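Long-range contacts in telomerase reverse transcriptase (Candida albicans SC5314, PDB 6ZDQ), which probably extends chromosome ends as a reverse transcriptase, adding simple telomeric repeats copied from a template within its RNA component: residues A[60-65]-A[195-200]; A[72-77]-A[190-195]; A[331-336]-A[496-501]; A[483-488]-A[504-509]. All blocks are in the same frame, centred on the assembly; numbering follows the deposited sequence.

Contact 1: A[60-65]-A[195-200]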
# COMPACT_ATOMS: atom_id res chain seq x y z
N ILE A 60 14.90 -27.18 2.65
CA ILE A 60 13.59 -26.78 2.17
C ILE A 60 12.92 -27.91 1.40
O ILE A 60 11.78 -28.30 1.70
CB ILE A 60 13.70 -25.51 1.30
CG1 ILE A 60 14.38 -24.38 2.09
CG2 ILE A 60 12.33 -25.07 0.82
CD1 ILE A 60 13.59 -23.90 3.28
N GLY A 61 13.61 -28.47 0.41
CA GLY A 61 13.04 -29.52 -0.40
C GLY A 61 12.50 -29.02 -1.72
O GLY A 61 11.87 -27.95 -1.77
N THR A 62 12.73 -29.77 -2.80
CA THR A 62 12.29 -29.39 -4.13
C THR A 62 10.95 -30.06 -4.43
O THR A 62 10.78 -31.25 -4.16
CB THR A 62 13.33 -29.78 -5.18
OG1 THR A 62 14.53 -29.04 -4.96
CG2 THR A 62 12.81 -29.50 -6.59
N SER A 63 10.01 -29.29 -4.97
CA SER A 63 8.69 -29.78 -5.30
C SER A 63 8.34 -29.36 -6.72
O SER A 63 8.92 -28.43 -7.28
CB SER A 63 7.62 -29.27 -4.32
OG SER A 63 7.95 -29.61 -2.99
N LYS A 64 7.36 -30.06 -7.30
CA LYS A 64 6.90 -29.73 -8.64
C LYS A 64 6.10 -28.43 -8.61
O LYS A 64 5.40 -28.12 -7.64
CB LYS A 64 6.05 -30.87 -9.21
CG LYS A 64 4.70 -31.06 -8.53
CD LYS A 64 3.79 -31.95 -9.36
CE LYS A 64 2.38 -31.99 -8.79
NZ LYS A 64 1.45 -32.77 -9.65
N CYS A 65 6.22 -27.67 -9.69
CA CYS A 65 5.54 -26.37 -9.79
C CYS A 65 4.03 -26.58 -9.87
O CYS A 65 3.53 -27.16 -10.83
CB CYS A 65 6.05 -25.61 -11.01
SG CYS A 65 5.39 -23.93 -11.16
N PRO A 195 9.89 -19.63 -4.11
CA PRO A 195 11.21 -20.16 -4.48
C PRO A 195 11.61 -19.72 -5.88
O PRO A 195 10.79 -19.71 -6.81
CB PRO A 195 11.01 -21.68 -4.40
CG PRO A 195 9.92 -21.85 -3.40
CD PRO A 195 8.99 -20.69 -3.62
N GLN A 196 12.89 -19.37 -6.03
CA GLN A 196 13.36 -18.75 -7.27
C GLN A 196 13.16 -19.67 -8.47
O GLN A 196 12.71 -19.22 -9.53
CB GLN A 196 14.82 -18.35 -7.13
CG GLN A 196 15.27 -17.28 -8.11
CD GLN A 196 14.61 -15.94 -7.85
OE1 GLN A 196 14.00 -15.35 -8.74
NE2 GLN A 196 14.74 -15.44 -6.62
N TYR A 197 13.51 -20.95 -8.33
CA TYR A 197 13.33 -21.87 -9.45
C TYR A 197 11.85 -22.07 -9.78
O TYR A 197 11.50 -22.24 -10.95
CB TYR A 197 14.01 -23.21 -9.15
CG TYR A 197 13.29 -24.07 -8.13
CD1 TYR A 197 13.39 -23.80 -6.78
CD2 TYR A 197 12.53 -25.16 -8.53
CE1 TYR A 197 12.74 -24.58 -5.84
CE2 TYR A 197 11.88 -25.95 -7.61
CZ TYR A 197 11.99 -25.66 -6.26
OH TYR A 197 11.34 -26.44 -5.34
N LEU A 198 10.98 -22.06 -8.77
CA LEU A 198 9.55 -22.19 -9.03
C LEU A 198 8.99 -20.94 -9.68
O LEU A 198 8.10 -21.02 -10.54
CB LEU A 198 8.80 -22.50 -7.73
CG LEU A 198 8.96 -23.90 -7.15
CD1 LEU A 198 8.18 -24.04 -5.85
CD2 LEU A 198 8.52 -24.94 -8.16
N TRP A 199 9.48 -19.76 -9.28
CA TRP A 199 8.93 -18.50 -9.79
C TRP A 199 9.13 -18.37 -11.29
O TRP A 199 8.22 -17.91 -12.00
CB TRP A 199 9.56 -17.32 -9.06
CG TRP A 199 9.19 -15.99 -9.66
CD1 TRP A 199 9.93 -15.25 -10.53
CD2 TRP A 199 7.97 -15.26 -9.45
NE1 TRP A 199 9.26 -14.10 -10.87
CE2 TRP A 199 8.05 -14.08 -10.22
CE3 TRP A 199 6.82 -15.49 -8.69
CZ2 TRP A 199 7.03 -13.14 -10.25
CZ3 TRP A 199 5.81 -14.55 -8.71
CH2 TRP A 199 5.92 -13.39 -9.49
N LYS A 200 10.31 -18.73 -11.79
CA LYS A 200 10.57 -18.61 -13.23
C LYS A 200 9.59 -19.44 -14.05
O LYS A 200 9.19 -19.03 -15.15
CB LYS A 200 12.01 -19.02 -13.53
CG LYS A 200 13.05 -18.03 -13.02
CD LYS A 200 14.46 -18.51 -13.32
CE LYS A 200 15.50 -17.47 -12.91
NZ LYS A 200 15.38 -17.09 -11.48

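Contact 2: A[72-77]-A[190-195]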
# COMPACT_ATOMS: atom_id res chain seq x y z
N SER A 72 0.33 -21.47 -3.99
CA SER A 72 0.73 -22.50 -3.04
C SER A 72 2.24 -22.75 -3.05
O SER A 72 2.77 -23.33 -2.10
CB SER A 72 -0.01 -23.80 -3.34
OG SER A 72 -1.41 -23.62 -3.23
N ASN A 73 2.93 -22.33 -4.11
CA ASN A 73 4.37 -22.57 -4.22
C ASN A 73 5.18 -21.84 -3.16
O ASN A 73 6.29 -22.27 -2.85
CB ASN A 73 4.86 -22.17 -5.62
CG ASN A 73 4.14 -22.92 -6.73
OD1 ASN A 73 4.58 -23.99 -7.15
ND2 ASN A 73 3.04 -22.36 -7.20
N LYS A 74 4.66 -20.74 -2.62
CA LYS A 74 5.41 -19.95 -1.65
C LYS A 74 5.76 -20.78 -0.42
O LYS A 74 4.98 -21.63 0.02
CB LYS A 74 4.61 -18.71 -1.24
CG LYS A 74 3.28 -19.03 -0.56
CD LYS A 74 2.50 -17.76 -0.24
CE LYS A 74 2.50 -17.47 1.25
NZ LYS A 74 1.74 -18.49 2.02
N THR A 75 6.95 -20.54 0.12
CA THR A 75 7.41 -21.20 1.33
C THR A 75 7.13 -20.30 2.53
O THR A 75 7.37 -19.09 2.49
CB THR A 75 8.90 -21.53 1.26
OG1 THR A 75 9.64 -20.33 1.00
CG2 THR A 75 9.17 -22.54 0.15
N GLU A 76 6.62 -20.90 3.60
CA GLU A 76 6.23 -20.14 4.79
C GLU A 76 7.43 -19.39 5.36
O GLU A 76 8.56 -19.87 5.33
CB GLU A 76 5.64 -21.07 5.85
CG GLU A 76 4.30 -21.69 5.46
CD GLU A 76 3.22 -20.65 5.21
OE1 GLU A 76 3.13 -20.13 4.08
OE2 GLU A 76 2.46 -20.35 6.16
N ILE A 77 7.16 -18.18 5.86
CA ILE A 77 8.22 -17.32 6.38
C ILE A 77 8.96 -18.01 7.52
O ILE A 77 10.19 -17.90 7.63
CB ILE A 77 7.64 -15.96 6.82
CG1 ILE A 77 6.92 -15.28 5.65
CG2 ILE A 77 8.75 -15.06 7.35
CD1 ILE A 77 5.43 -15.54 5.60
N GLU A 190 1.69 -8.55 4.39
CA GLU A 190 2.69 -9.61 4.47
C GLU A 190 3.27 -9.89 3.08
O GLU A 190 2.59 -9.73 2.06
CB GLU A 190 2.07 -10.88 5.05
CG GLU A 190 3.08 -11.91 5.53
CD GLU A 190 2.42 -13.16 6.08
OE1 GLU A 190 1.30 -13.48 5.63
OE2 GLU A 190 3.01 -13.81 6.96
N LEU A 191 4.53 -10.30 3.06
CA LEU A 191 5.22 -10.63 1.83
C LEU A 191 5.09 -12.11 1.50
O LEU A 191 4.84 -12.95 2.38
CB LEU A 191 6.70 -10.24 1.92
CG LEU A 191 7.02 -8.75 2.01
CD1 LEU A 191 8.52 -8.52 2.14
CD2 LEU A 191 6.48 -8.03 0.79
N ASN A 192 5.25 -12.43 0.22
CA ASN A 192 5.24 -13.81 -0.26
C ASN A 192 6.63 -14.17 -0.76
O ASN A 192 7.22 -13.44 -1.56
CB ASN A 192 4.22 -13.99 -1.39
CG ASN A 192 2.79 -14.00 -0.88
OD1 ASN A 192 2.54 -14.19 0.31
ND2 ASN A 192 1.84 -13.79 -1.79
N TYR A 193 7.15 -15.30 -0.27
CA TYR A 193 8.49 -15.78 -0.63
C TYR A 193 8.33 -16.99 -1.54
O TYR A 193 8.20 -18.12 -1.09
CB TYR A 193 9.29 -16.12 0.63
CG TYR A 193 9.60 -14.92 1.49
CD1 TYR A 193 8.69 -14.47 2.44
CD2 TYR A 193 10.81 -14.25 1.36
CE1 TYR A 193 8.98 -13.37 3.23
CE2 TYR A 193 11.10 -13.15 2.15
CZ TYR A 193 10.18 -12.72 3.09
OH TYR A 193 10.47 -11.63 3.87
N PHE A 194 8.34 -16.74 -2.85
CA PHE A 194 8.26 -17.81 -3.83
C PHE A 194 9.66 -18.32 -4.16
O PHE A 194 10.55 -17.51 -4.44
CB PHE A 194 7.57 -17.34 -5.10
CG PHE A 194 6.09 -17.10 -4.94
CD1 PHE A 194 5.20 -18.15 -5.06
CD2 PHE A 194 5.60 -15.84 -4.67
CE1 PHE A 194 3.84 -17.94 -4.91
CE2 PHE A 194 4.25 -15.62 -4.51
CZ PHE A 194 3.37 -16.68 -4.64
N PRO A 195 9.89 -19.63 -4.11
CA PRO A 195 11.21 -20.16 -4.48
C PRO A 195 11.61 -19.72 -5.88
O PRO A 195 10.79 -19.71 -6.81
CB PRO A 195 11.01 -21.68 -4.40
CG PRO A 195 9.92 -21.85 -3.40
CD PRO A 195 8.99 -20.69 -3.62

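Contact 3: A[331-336]-A[496-501]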
# COMPACT_ATOMS: atom_id res chain seq x y z
N LEU A 331 -36.00 -4.24 -0.25
CA LEU A 331 -35.09 -3.68 -1.24
C LEU A 331 -34.57 -4.76 -2.18
O LEU A 331 -34.23 -5.86 -1.75
CB LEU A 331 -33.92 -2.98 -0.55
CG LEU A 331 -34.33 -1.88 0.43
CD1 LEU A 331 -33.13 -1.40 1.24
CD2 LEU A 331 -34.98 -0.73 -0.31
N PHE A 332 -34.53 -4.44 -3.47
CA PHE A 332 -33.93 -5.31 -4.48
C PHE A 332 -32.48 -4.88 -4.69
O PHE A 332 -32.23 -3.82 -5.27
CB PHE A 332 -34.72 -5.26 -5.78
CG PHE A 332 -36.15 -5.69 -5.65
CD1 PHE A 332 -36.49 -7.03 -5.63
CD2 PHE A 332 -37.17 -4.75 -5.56
CE1 PHE A 332 -37.81 -7.43 -5.51
CE2 PHE A 332 -38.49 -5.14 -5.44
CZ PHE A 332 -38.81 -6.48 -5.42
N ILE A 333 -31.54 -5.69 -4.23
CA ILE A 333 -30.12 -5.35 -4.27
C ILE A 333 -29.47 -6.08 -5.44
O ILE A 333 -29.87 -7.20 -5.81
CB ILE A 333 -29.42 -5.68 -2.94
CG1 ILE A 333 -30.16 -5.01 -1.77
CG2 ILE A 333 -27.99 -5.19 -2.95
CD1 ILE A 333 -31.08 -5.93 -1.01
N LEU A 334 -28.45 -5.45 -6.02
CA LEU A 334 -27.74 -6.02 -7.18
C LEU A 334 -26.26 -5.66 -7.05
O LEU A 334 -25.88 -4.51 -7.27
CB LEU A 334 -28.33 -5.51 -8.48
CG LEU A 334 -29.34 -6.44 -9.16
CD1 LEU A 334 -29.80 -5.86 -10.47
CD2 LEU A 334 -28.73 -7.81 -9.39
N LYS A 335 -25.44 -6.64 -6.68
CA LYS A 335 -24.00 -6.47 -6.53
C LYS A 335 -23.30 -7.24 -7.64
O LYS A 335 -23.38 -8.47 -7.70
CB LYS A 335 -23.53 -6.94 -5.15
CG LYS A 335 -22.07 -6.64 -4.85
CD LYS A 335 -21.17 -7.83 -5.13
CE LYS A 335 -19.72 -7.51 -4.82
NZ LYS A 335 -18.82 -8.67 -5.07
N PHE A 336 -22.62 -6.51 -8.53
CA PHE A 336 -21.85 -7.12 -9.60
C PHE A 336 -20.56 -6.34 -9.81
O PHE A 336 -20.42 -5.20 -9.36
CB PHE A 336 -22.66 -7.21 -10.91
CG PHE A 336 -23.09 -5.88 -11.45
CD1 PHE A 336 -24.20 -5.23 -10.94
CD2 PHE A 336 -22.40 -5.29 -12.50
CE1 PHE A 336 -24.61 -4.01 -11.45
CE2 PHE A 336 -22.80 -4.07 -13.02
CZ PHE A 336 -23.91 -3.43 -12.49
N ASP A 496 -16.54 -2.45 -8.94
CA ASP A 496 -17.67 -3.14 -8.33
C ASP A 496 -18.88 -2.20 -8.29
O ASP A 496 -18.75 -1.02 -7.96
CB ASP A 496 -17.33 -3.62 -6.92
CG ASP A 496 -16.22 -4.67 -6.91
OD1 ASP A 496 -15.04 -4.29 -7.11
OD2 ASP A 496 -16.52 -5.86 -6.69
N PHE A 497 -20.04 -2.75 -8.62
CA PHE A 497 -21.27 -1.98 -8.73
C PHE A 497 -22.30 -2.47 -7.72
O PHE A 497 -22.33 -3.66 -7.37
CB PHE A 497 -21.88 -2.07 -10.14
CG PHE A 497 -21.03 -1.44 -11.21
CD1 PHE A 497 -19.86 -2.03 -11.63
CD2 PHE A 497 -21.44 -0.26 -11.83
CE1 PHE A 497 -19.09 -1.46 -12.62
CE2 PHE A 497 -20.67 0.31 -12.82
CZ PHE A 497 -19.49 -0.29 -13.22
N LEU A 498 -23.14 -1.55 -7.25
CA LEU A 498 -24.19 -1.88 -6.30
C LEU A 498 -25.44 -1.09 -6.66
O LEU A 498 -25.36 0.09 -7.01
CB LEU A 498 -23.76 -1.56 -4.86
CG LEU A 498 -24.71 -2.02 -3.75
CD1 LEU A 498 -24.77 -3.54 -3.70
CD2 LEU A 498 -24.28 -1.46 -2.41
N LEU A 499 -26.59 -1.75 -6.57
CA LEU A 499 -27.88 -1.11 -6.83
C LEU A 499 -28.87 -1.54 -5.77
O LEU A 499 -29.05 -2.74 -5.54
CB LEU A 499 -28.40 -1.46 -8.23
CG LEU A 499 -29.75 -0.86 -8.64
CD1 LEU A 499 -29.71 -0.43 -10.09
CD2 LEU A 499 -30.89 -1.84 -8.41
N VAL A 500 -29.50 -0.57 -5.13
CA VAL A 500 -30.53 -0.82 -4.12
C VAL A 500 -31.75 0.02 -4.47
O VAL A 500 -31.64 1.24 -4.59
CB VAL A 500 -30.04 -0.50 -2.70
CG1 VAL A 500 -31.13 -0.78 -1.68
CG2 VAL A 500 -28.78 -1.29 -2.36
N THR A 501 -32.90 -0.64 -4.63
CA THR A 501 -34.13 0.09 -4.92
C THR A 501 -35.33 -0.77 -4.55
O THR A 501 -35.27 -1.99 -4.72
CB THR A 501 -34.21 0.50 -6.39
OG1 THR A 501 -35.45 1.19 -6.63
CG2 THR A 501 -34.13 -0.72 -7.31

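Contact 4: A[483-488]-A[504-509]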
# COMPACT_ATOMS: atom_id res chain seq x y z
N LYS A 483 -34.00 9.55 -15.07
CA LYS A 483 -35.15 10.16 -15.74
C LYS A 483 -36.30 10.41 -14.77
O LYS A 483 -37.37 10.83 -15.21
CB LYS A 483 -35.62 9.29 -16.91
CG LYS A 483 -34.68 9.31 -18.11
CD LYS A 483 -34.99 8.19 -19.10
CE LYS A 483 -36.41 8.28 -19.64
NZ LYS A 483 -37.36 7.44 -18.87
N SER A 484 -36.09 10.16 -13.47
CA SER A 484 -37.08 10.41 -12.43
C SER A 484 -38.41 9.70 -12.70
O SER A 484 -39.44 10.35 -12.90
CB SER A 484 -37.29 11.92 -12.24
OG SER A 484 -38.16 12.18 -11.15
N LYS A 485 -38.42 8.36 -12.72
CA LYS A 485 -37.35 7.38 -12.37
C LYS A 485 -36.49 7.69 -11.15
O LYS A 485 -35.26 7.79 -11.25
CB LYS A 485 -36.45 7.14 -13.59
CG LYS A 485 -37.18 6.56 -14.79
CD LYS A 485 -37.86 5.24 -14.45
CE LYS A 485 -38.63 4.68 -15.63
NZ LYS A 485 -39.32 3.41 -15.30
N GLN A 486 -37.12 7.84 -9.99
CA GLN A 486 -36.45 8.17 -8.75
C GLN A 486 -36.54 7.00 -7.78
O GLN A 486 -37.00 5.90 -8.13
CB GLN A 486 -37.05 9.45 -8.15
CG GLN A 486 -38.45 9.30 -7.57
CD GLN A 486 -39.51 9.22 -8.64
OE1 GLN A 486 -39.29 9.61 -9.79
NE2 GLN A 486 -40.68 8.70 -8.28
N ASP A 487 -36.06 7.22 -6.55
CA ASP A 487 -36.08 6.23 -5.48
C ASP A 487 -35.27 4.99 -5.86
O ASP A 487 -35.77 3.86 -5.92
CB ASP A 487 -37.51 5.86 -5.10
CG ASP A 487 -37.62 5.34 -3.68
OD1 ASP A 487 -36.61 5.37 -2.95
OD2 ASP A 487 -38.72 4.90 -3.29
N PHE A 488 -33.98 5.22 -6.12
CA PHE A 488 -33.03 4.14 -6.36
C PHE A 488 -31.66 4.60 -5.88
O PHE A 488 -31.46 5.76 -5.52
CB PHE A 488 -32.99 3.73 -7.83
CG PHE A 488 -32.31 4.74 -8.72
CD1 PHE A 488 -33.00 5.83 -9.20
CD2 PHE A 488 -30.98 4.58 -9.07
CE1 PHE A 488 -32.37 6.76 -10.02
CE2 PHE A 488 -30.35 5.50 -9.88
CZ PHE A 488 -31.04 6.59 -10.36
N SER A 504 -39.30 -2.74 -8.44
CA SER A 504 -38.94 -3.95 -9.17
C SER A 504 -38.66 -3.64 -10.64
O SER A 504 -37.81 -4.28 -11.26
CB SER A 504 -40.06 -4.99 -9.05
OG SER A 504 -41.26 -4.51 -9.62
N ASN A 505 -39.38 -2.67 -11.21
CA ASN A 505 -39.16 -2.31 -12.61
C ASN A 505 -37.75 -1.78 -12.83
O ASN A 505 -37.14 -2.03 -13.88
CB ASN A 505 -40.20 -1.27 -13.04
CG ASN A 505 -40.18 -1.03 -14.54
OD1 ASN A 505 -39.45 -0.17 -15.04
ND2 ASN A 505 -40.99 -1.79 -15.27
N ILE A 506 -37.21 -1.06 -11.85
CA ILE A 506 -35.82 -0.62 -11.93
C ILE A 506 -34.87 -1.80 -11.81
O ILE A 506 -33.86 -1.88 -12.52
CB ILE A 506 -35.54 0.45 -10.86
CG1 ILE A 506 -36.29 1.75 -11.19
CG2 ILE A 506 -34.05 0.72 -10.72
CD1 ILE A 506 -35.87 2.37 -12.51
N TYR A 507 -35.19 -2.75 -10.93
CA TYR A 507 -34.37 -3.95 -10.76
C TYR A 507 -34.23 -4.71 -12.07
O TYR A 507 -33.13 -5.16 -12.42
CB TYR A 507 -34.98 -4.84 -9.68
CG TYR A 507 -34.37 -6.22 -9.56
CD1 TYR A 507 -33.33 -6.46 -8.67
CD2 TYR A 507 -34.84 -7.29 -10.32
CE1 TYR A 507 -32.77 -7.72 -8.54
CE2 TYR A 507 -34.29 -8.55 -10.20
CZ TYR A 507 -33.26 -8.76 -9.31
OH TYR A 507 -32.71 -10.02 -9.20
N ASP A 508 -35.33 -4.89 -12.80
CA ASP A 508 -35.29 -5.68 -14.03
C ASP A 508 -34.49 -4.98 -15.12
O ASP A 508 -33.73 -5.63 -15.86
CB ASP A 508 -36.71 -5.97 -14.51
CG ASP A 508 -37.48 -6.86 -13.55
OD1 ASP A 508 -36.86 -7.79 -12.98
OD2 ASP A 508 -38.69 -6.62 -13.34
N GLN A 509 -34.64 -3.66 -15.25
CA GLN A 509 -33.99 -2.94 -16.35
C GLN A 509 -32.47 -3.02 -16.25
O GLN A 509 -31.79 -3.23 -17.27
CB GLN A 509 -34.44 -1.48 -16.36
CG GLN A 509 -35.91 -1.27 -16.72
CD GLN A 509 -36.26 0.20 -16.88
OE1 GLN A 509 -35.71 0.89 -17.74
NE2 GLN A 509 -37.18 0.68 -16.05

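Contact 1: A[60-65]-A[195-200]
An irregular loop leaving helix 52-59 runs past the opening turn of helix 196-214, in the telomerase RNA-binding region. Pro195 sits at the N-cap of that helix, and Trp199 N returns to Pro195 O at 2.8 Å, so the first turn is already closed where the loop passes. Gly61, the first residue to leave the preceding helix, has a positive phi, at which a side chain would collide with the carbonyl O of Ile60.

One hydrogen bond crosses the contact. Ser63 N donates to Tyr197 OH at 3.2 Å with a fairly straight N-H...O angle of 161°, so the phenol oxygen acts as acceptor. The ring reaches the loop because CG of Tyr197 lies between its backbone N and carbonyl carbon (chi1 73°).

Van der Waals contacts flank this bond. Thr62 approaches the ring obliquely, with CG2 3.8 Å from Tyr197 CE2, while Ser63 O lies at the ring edge, near its plane. Leu198 feeds its CD2 branch to the backbone further along, meeting Ser63 O at 3.6 Å and Cys65 CA at 3.7 Å. The site is at the surface, its nearest atom about 22 Å from the bound RNA. At the far end Cys65 CB lies 3.8 Å from Leu198 CD2, and Cys65 SG, anti to its backbone N (chi1 -175°), comes to 4.0 Å from Leu198 O.

Contact 2: A[72-77]-A[190-195]
Lys74 lies over one face of the Phe194 ring: its CB is 4.0 Å from the ring centroid and 18° off the normal, a CH-pi contact, whereas Asn73 CB comes to the edge of the same ring. Further out, CD and CE of the lysine cross Asn192 obliquely, and bends at chi3 and chi4 bring Lys74 NZ to 3.0 Å from Glu76 OE1, in a salt bridge that uses the syn lone pair of the carboxylate. The Ile77 and Tyr193 side chains cross at about a right angle, Ile77 CG1 3.7 Å from Tyr193 CE1, and Ile77 CD1 meets Glu190 tip to tip. Thr75 CG2 likewise reaches Pro195 CG at 3.7 Å. Between these side chains Thr75 N donates to Tyr193 O at 3.0 Å, nearly along the C=O axis, with a weak second bond from Thr75 OG1.

The irregular segment 72-77, which leads into helix 77-91, thus lies against strand 191-195 of a two-stranded antiparallel hairpin in the RNA-binding domain; Asn192 and Phe194 are backbone-bonded to strand 178-182. One carbonyl takes the hydrogen bonds across the contact, and the lysine charge is met within its own segment while its CB packs on the Phe194 ring.

Contact 3: A[331-336]-A[496-501]
Leu499 O is gripped twice from the neighbouring strand: Leu334 N donates to it at 2.8 Å, in the carbonyl plane, and Ile333 CA adds a CA-H...O contact at 3.1 Å. Leu334 O in turn accepts Leu499 N from above the carbonyl plane. A straighter bond closes the end of the pairing, where Phe497 N meets Phe336 O at 2.6 Å, nearly along the C=O axis.

Strands 332-337 and 496-501 run antiparallel as the central pair of the four-stranded palm sheet of the reverse transcriptase domain, carrying sequence motif A and the end of motif C. Strands 489-492 and 532-534 flank them.

On one face Ile333 lies side by side with Leu498 and Val500, its CG2 3.7 Å from Leu498 CD1, and the latter two touch helix 307-325. Lys335 on this face makes a long salt bridge from NZ to Asp496 OD2 at 4.0 Å. On the other face, turned to helix 504-514, the Phe336 and Phe497 rings are nearly parallel (6°) but so offset that they share little face; Phe497 CB makes a CH-pi contact, 3.6 Å from the Phe336 ring centroid. Phe336 reaches it with CG between its backbone N and carbonyl carbon (chi1 61°).

Contact 4: A[483-488]-A[504-509]
Lys485 lies in a loop, after a peptide bond modelled cis, and its CB points alongside helix 504-514 rather than at it. CG lies anti to the carbonyl carbon, beside the backbone N, and a bend at chi2 (-58°) turns the rest of the chain, which then runs straight through chi3 and chi4 to the tip. CD is the first atom to touch the helix, meeting Ile506 CD1 at 4.0 Å as the two side chains cross obliquely. At the end Lys485 NZ faces two polar atoms from residues one turn apart, 3.6 Å from Asn505 OD1 and 3.5 Å from Gln509 NE2; no hydrogen bond is made across the contact. Asn505 OD1 is already approached by Gln509 NE2 at 2.6 Å in a weak bond, and the same NE2 bonds weakly to Asn505 O. The asparagine oxygen may attract the ammonium group, whereas Gln509 NE2, itself a donor, offers no acceptor.

The loop follows helix 460-477 and leads into strand 489-492 of the palm sheet, and helix 504-514 follows the next strand, 496-501. The contact thus places the entry to this beta hairpin against the helix that leaves it. Next to Lys485 in the contact, Phe488 CB approaches Ile506 CG2 at 4.3 Å; the CB of each residue is directed toward the other segment. The ring of Phe488 then leads away from the helix (chi1 73°) and packs edge-to-face with Trp482. Asp487, one residue earlier, forms a salt bridge with Arg324 of helix 307-325.

From the N terminus, residues 60-65 open contact 1 and 72-77 open contact 2; the chain returns through 190-195 to close contact 2 first, then through 195-200 to close contact 1. Contact 2 thus lies within the span of contact 1, they share Pro195, and together they hold the loop before helix 77-91 against strand 191-195 and helix 196-214. Much later, contacts 3 and 4 cross: 331-336 and 483-488 open them, 496-501 and 504-509 close them in the same order. Contact 3 pairs the central palm strands, contact 4 sets the loop before strand 489-492 on helix 504-514, and a probable hydrogen bond between Thr501 OG1 and Asp487 O joins them.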